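Local coordinates for protein Drep2 (Drosophila melanogaster, PDB 4D2K) that probably takes part in apoptotic DNA fragmentation, its CIDE domain, the part described here, binding like domains to build higher-order assemblies, at residues 8-12 with 24-28; 21-25 with 39-43. The contacts are given in a common frame with arbitrary orientation. Residues are numbered along the deposited sequence.

Interaction 1: residues 8-12 with 24-28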
# COMPACT_ATOMS: atom_id res chain seq x y z
N GLY A 8 -6.46 -14.17 7.58
CA GLY A 8 -5.16 -14.61 7.12
C GLY A 8 -4.54 -13.82 5.98
O GLY A 8 -4.74 -12.61 5.87
N LYS A 9 -3.84 -14.51 5.09
CA LYS A 9 -3.16 -13.83 3.99
C LYS A 9 -4.17 -13.44 2.92
O LYS A 9 -5.03 -14.24 2.55
CB LYS A 9 -2.08 -14.73 3.40
CG LYS A 9 -1.04 -15.27 4.39
CD LYS A 9 -0.02 -14.25 4.87
CE LYS A 9 0.91 -14.92 5.88
NZ LYS A 9 2.10 -14.10 6.24
N ARG A 10 -4.05 -12.23 2.38
CA ARG A 10 -5.02 -11.77 1.38
C ARG A 10 -4.25 -11.05 0.27
O ARG A 10 -3.22 -10.43 0.54
CB ARG A 10 -6.06 -10.83 2.03
CG ARG A 10 -5.48 -9.48 2.45
CD ARG A 10 -6.37 -8.68 3.40
NE ARG A 10 -6.47 -9.32 4.71
CZ ARG A 10 -7.39 -9.01 5.63
NH1 ARG A 10 -8.27 -8.05 5.38
NH2 ARG A 10 -7.41 -9.63 6.79
N PRO A 11 -4.76 -11.08 -0.97
CA PRO A 11 -4.11 -10.35 -2.06
C PRO A 11 -4.49 -8.89 -1.98
O PRO A 11 -5.64 -8.60 -1.63
CB PRO A 11 -4.69 -10.99 -3.32
CG PRO A 11 -6.03 -11.54 -2.88
CD PRO A 11 -5.89 -11.91 -1.43
N LEU A 12 -3.54 -7.99 -2.25
CA LEU A 12 -3.79 -6.55 -2.34
C LEU A 12 -2.94 -6.04 -3.50
O LEU A 12 -1.94 -6.69 -3.85
CB LEU A 12 -3.42 -5.83 -1.04
CG LEU A 12 -4.23 -6.22 0.21
CD1 LEU A 12 -3.67 -5.58 1.48
CD2 LEU A 12 -5.71 -5.92 0.03
N GLY A 24 1.54 -6.88 -7.10
CA GLY A 24 0.54 -7.59 -6.35
C GLY A 24 1.26 -8.18 -5.15
O GLY A 24 2.37 -8.68 -5.28
N VAL A 25 0.62 -8.10 -3.98
CA VAL A 25 1.23 -8.65 -2.78
C VAL A 25 0.20 -9.48 -2.10
O VAL A 25 -1.01 -9.29 -2.29
CB VAL A 25 1.74 -7.55 -1.81
CG1 VAL A 25 2.83 -6.71 -2.46
CG2 VAL A 25 0.56 -6.69 -1.31
N VAL A 26 0.67 -10.38 -1.25
CA VAL A 26 -0.22 -11.21 -0.45
C VAL A 26 0.24 -11.12 0.99
O VAL A 26 1.34 -11.56 1.30
CB VAL A 26 -0.22 -12.67 -0.91
CG1 VAL A 26 -1.17 -13.50 -0.03
CG2 VAL A 26 -0.63 -12.77 -2.37
N VAL A 27 -0.60 -10.55 1.85
CA VAL A 27 -0.19 -10.21 3.21
C VAL A 27 -1.31 -10.41 4.23
O VAL A 27 -2.50 -10.33 3.90
CB VAL A 27 0.29 -8.73 3.31
CG1 VAL A 27 1.57 -8.50 2.46
CG2 VAL A 27 -0.82 -7.79 2.87
N GLY A 28 -0.91 -10.69 5.48
CA GLY A 28 -1.86 -10.90 6.56
C GLY A 28 -2.08 -9.71 7.47
O GLY A 28 -3.12 -9.63 8.13
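Two-stranded antiparallel pairing joins these segments, the open end of the beta hairpin made by strands 10-16 and 22-27, with strand 22-27 at the edge of the sheet. The short strand axes approach to 4.6 Å at 150°, and the register is set by two hydrogen-bonded pairs. In the first, Arg-10 N donates to Val-27 O and Val-27 N to Arg-10 O, both at 2.9 Å; in the second, Leu-12 N to Val-25 O measures 2.8 Å and Val-25 N to Leu-12 O 2.9 Å. Between them Pro-11 and Val-26 form a non-hydrogen-bonded pair, a position where proline, lacking an amide hydrogen, costs this pairing no hydrogen bond. Here the alpha carbons come closer, and CA-H...O contacts fill in: Val-26 CA lies 3.3 Å from Arg-10 O, and Pro-11 CA 3.3 Å from Val-25 O.

Arg-10, Leu-12, Val-25 and Val-27 project to one side, where Leu-12 CD1 packs 3.9 Å from Val-27 CG2 and Phe-66 of helix 63-67 touches Leu-12 and Val-27; Arg-36 of helix 30-40 touches Val-25 and Val-27. Pro-11 and Val-26 occupy the other face. Beyond the ladder, Lys-9 lays CB 3.8 Å from Val-26 CG1 while its amine forms a salt bridge with Glu-32. This hairpin, with helix 30-40 packed on one face, is the N-terminal beta-beta-alpha unit of the ubiquitin-like fold of CIDE-N domains.

Interaction 2: residues 21-25 with 39-43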
# COMPACT_ATOMS: atom_id res chain seq x y z
N VAL A 21 4.42 1.78 -11.63
CA VAL A 21 4.80 0.45 -11.20
C VAL A 21 3.61 -0.08 -10.41
O VAL A 21 3.09 0.58 -9.51
CB VAL A 21 6.08 0.44 -10.35
CG1 VAL A 21 6.33 -0.94 -9.78
CG2 VAL A 21 7.29 0.97 -11.15
N ARG A 22 3.18 -1.29 -10.77
CA ARG A 22 1.95 -1.87 -10.31
C ARG A 22 2.25 -3.30 -9.90
O ARG A 22 2.62 -4.10 -10.76
CB ARG A 22 0.92 -1.83 -11.41
CG ARG A 22 0.49 -0.46 -11.78
CD ARG A 22 -0.55 -0.48 -12.85
NE ARG A 22 -0.94 0.88 -13.19
CZ ARG A 22 -2.11 1.22 -13.70
NH1 ARG A 22 -3.02 0.28 -13.94
NH2 ARG A 22 -2.38 2.49 -13.97
N LYS A 23 2.11 -3.60 -8.61
CA LYS A 23 2.54 -4.89 -8.07
C LYS A 23 1.42 -5.57 -7.29
O LYS A 23 0.49 -4.93 -6.82
CB LYS A 23 3.74 -4.70 -7.14
CG LYS A 23 4.96 -4.05 -7.79
CD LYS A 23 5.64 -5.02 -8.72
CE LYS A 23 6.89 -4.43 -9.31
NZ LYS A 23 7.82 -5.50 -9.67
N GLY A 24 1.54 -6.88 -7.10
CA GLY A 24 0.54 -7.59 -6.35
C GLY A 24 1.26 -8.18 -5.15
O GLY A 24 2.37 -8.68 -5.28
N VAL A 25 0.62 -8.10 -3.98
CA VAL A 25 1.23 -8.65 -2.78
C VAL A 25 0.20 -9.48 -2.10
O VAL A 25 -1.01 -9.29 -2.29
CB VAL A 25 1.74 -7.55 -1.81
CG1 VAL A 25 2.83 -6.71 -2.46
CG2 VAL A 25 0.56 -6.69 -1.31
N ASP A 39 9.39 -3.62 -0.37
CA ASP A 39 10.19 -4.54 -1.19
C ASP A 39 9.76 -4.57 -2.66
O ASP A 39 10.58 -4.50 -3.56
CB ASP A 39 10.15 -5.97 -0.64
CG ASP A 39 10.92 -6.94 -1.52
OD1 ASP A 39 12.15 -6.79 -1.64
OD2 ASP A 39 10.31 -7.85 -2.13
N LYS A 40 8.47 -4.72 -2.91
CA LYS A 40 8.00 -4.85 -4.28
C LYS A 40 8.17 -3.54 -5.07
O LYS A 40 8.32 -3.54 -6.30
CB LYS A 40 6.53 -5.29 -4.29
CG LYS A 40 6.31 -6.78 -3.93
CD LYS A 40 6.36 -7.65 -5.16
CE LYS A 40 5.63 -8.99 -4.98
NZ LYS A 40 5.98 -9.71 -3.73
N LEU A 41 8.17 -2.41 -4.37
CA LEU A 41 8.37 -1.16 -5.09
C LEU A 41 9.82 -0.70 -5.03
O LEU A 41 10.14 0.38 -5.50
CB LEU A 41 7.42 -0.08 -4.57
CG LEU A 41 6.10 0.00 -5.35
CD1 LEU A 41 5.42 -1.34 -5.42
CD2 LEU A 41 5.15 1.02 -4.73
N GLY A 42 10.71 -1.53 -4.50
CA GLY A 42 12.14 -1.23 -4.49
C GLY A 42 12.52 -0.08 -3.56
O GLY A 42 13.50 0.63 -3.78
N VAL A 43 11.76 0.04 -2.48
CA VAL A 43 11.98 1.04 -1.46
C VAL A 43 12.82 0.42 -0.34
O VAL A 43 12.50 -0.68 0.14
CB VAL A 43 10.63 1.55 -0.87
CG1 VAL A 43 10.85 2.55 0.27
CG2 VAL A 43 9.73 2.12 -1.97
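The first part of strand 22-27 runs past the C-terminal end of helix 30-40 without pairing with it: the nearest alpha carbons, Lys-23 CA and Lys-40 CA, are 6.6 Å apart, and Val-21 CA and Leu-41 CA 7.3 Å, so side chains must bridge the space. The helix ends in a Schellman motif. Gly-42, at positive phi, is its C-prime residue; its N bonds to Asp-39 O at 3.1 Å, and the N of Val-43 reaches back to the carbonyl of Lys-38. This turn carries the chain away from the strand, leaving Lys-40 and Leu-41 to make the contact.

The two lysines meet through their hydrocarbon portions. Lys-23 CB and Lys-40 CB are 4.0 Å apart, and Lys-23 CE lies 3.4 Å from Lys-40 O. In return Lys-40 stretches along the strand, CG 3.8 Å from Val-25 CG1 and CE 3.3 Å from Gly-24 O. Leu-41 enters with the end of its side chain: CD1 is 3.6 Å from Lys-23 CG and, more loosely, 4.5 Å from Val-21 CG1. The same leucine touches Ile-14 of the adjoining strand 10-16 and Leu-77 of strand 74-79, the next one in, so it extends the hydrophobic filling between helix and sheet to the margin of the domain.

With neither a hydrogen bond nor a salt bridge between the segments, the 248 Å² they bury rests largely on van der Waals contact, much of it from lysine methylenes lying against Val-25 and Leu-41, while each ammonium group lies beyond, weakly attracted to a carbonyl of the other segment.

Strand 22-27 is common to both contacts, which share Gly-24 and Val-25 and whose centres lie about 13 Å apart. Interaction 1 joins it to its sheet neighbour, strand 10-16; interaction 2 joins its beginning to the end of the helix that follows it. Their chemistry differs accordingly: the first is backbone pairing, partly buried and covering 418 Å², while the second is a smaller surface contact made by side chains against side chains and backbone carbonyls. Val-25 shows the principle in one residue, its backbone serving the ladder and its side chain meeting the helix. Together they illustrate how an edge strand is fixed laterally by its sheet and on one face by a helix.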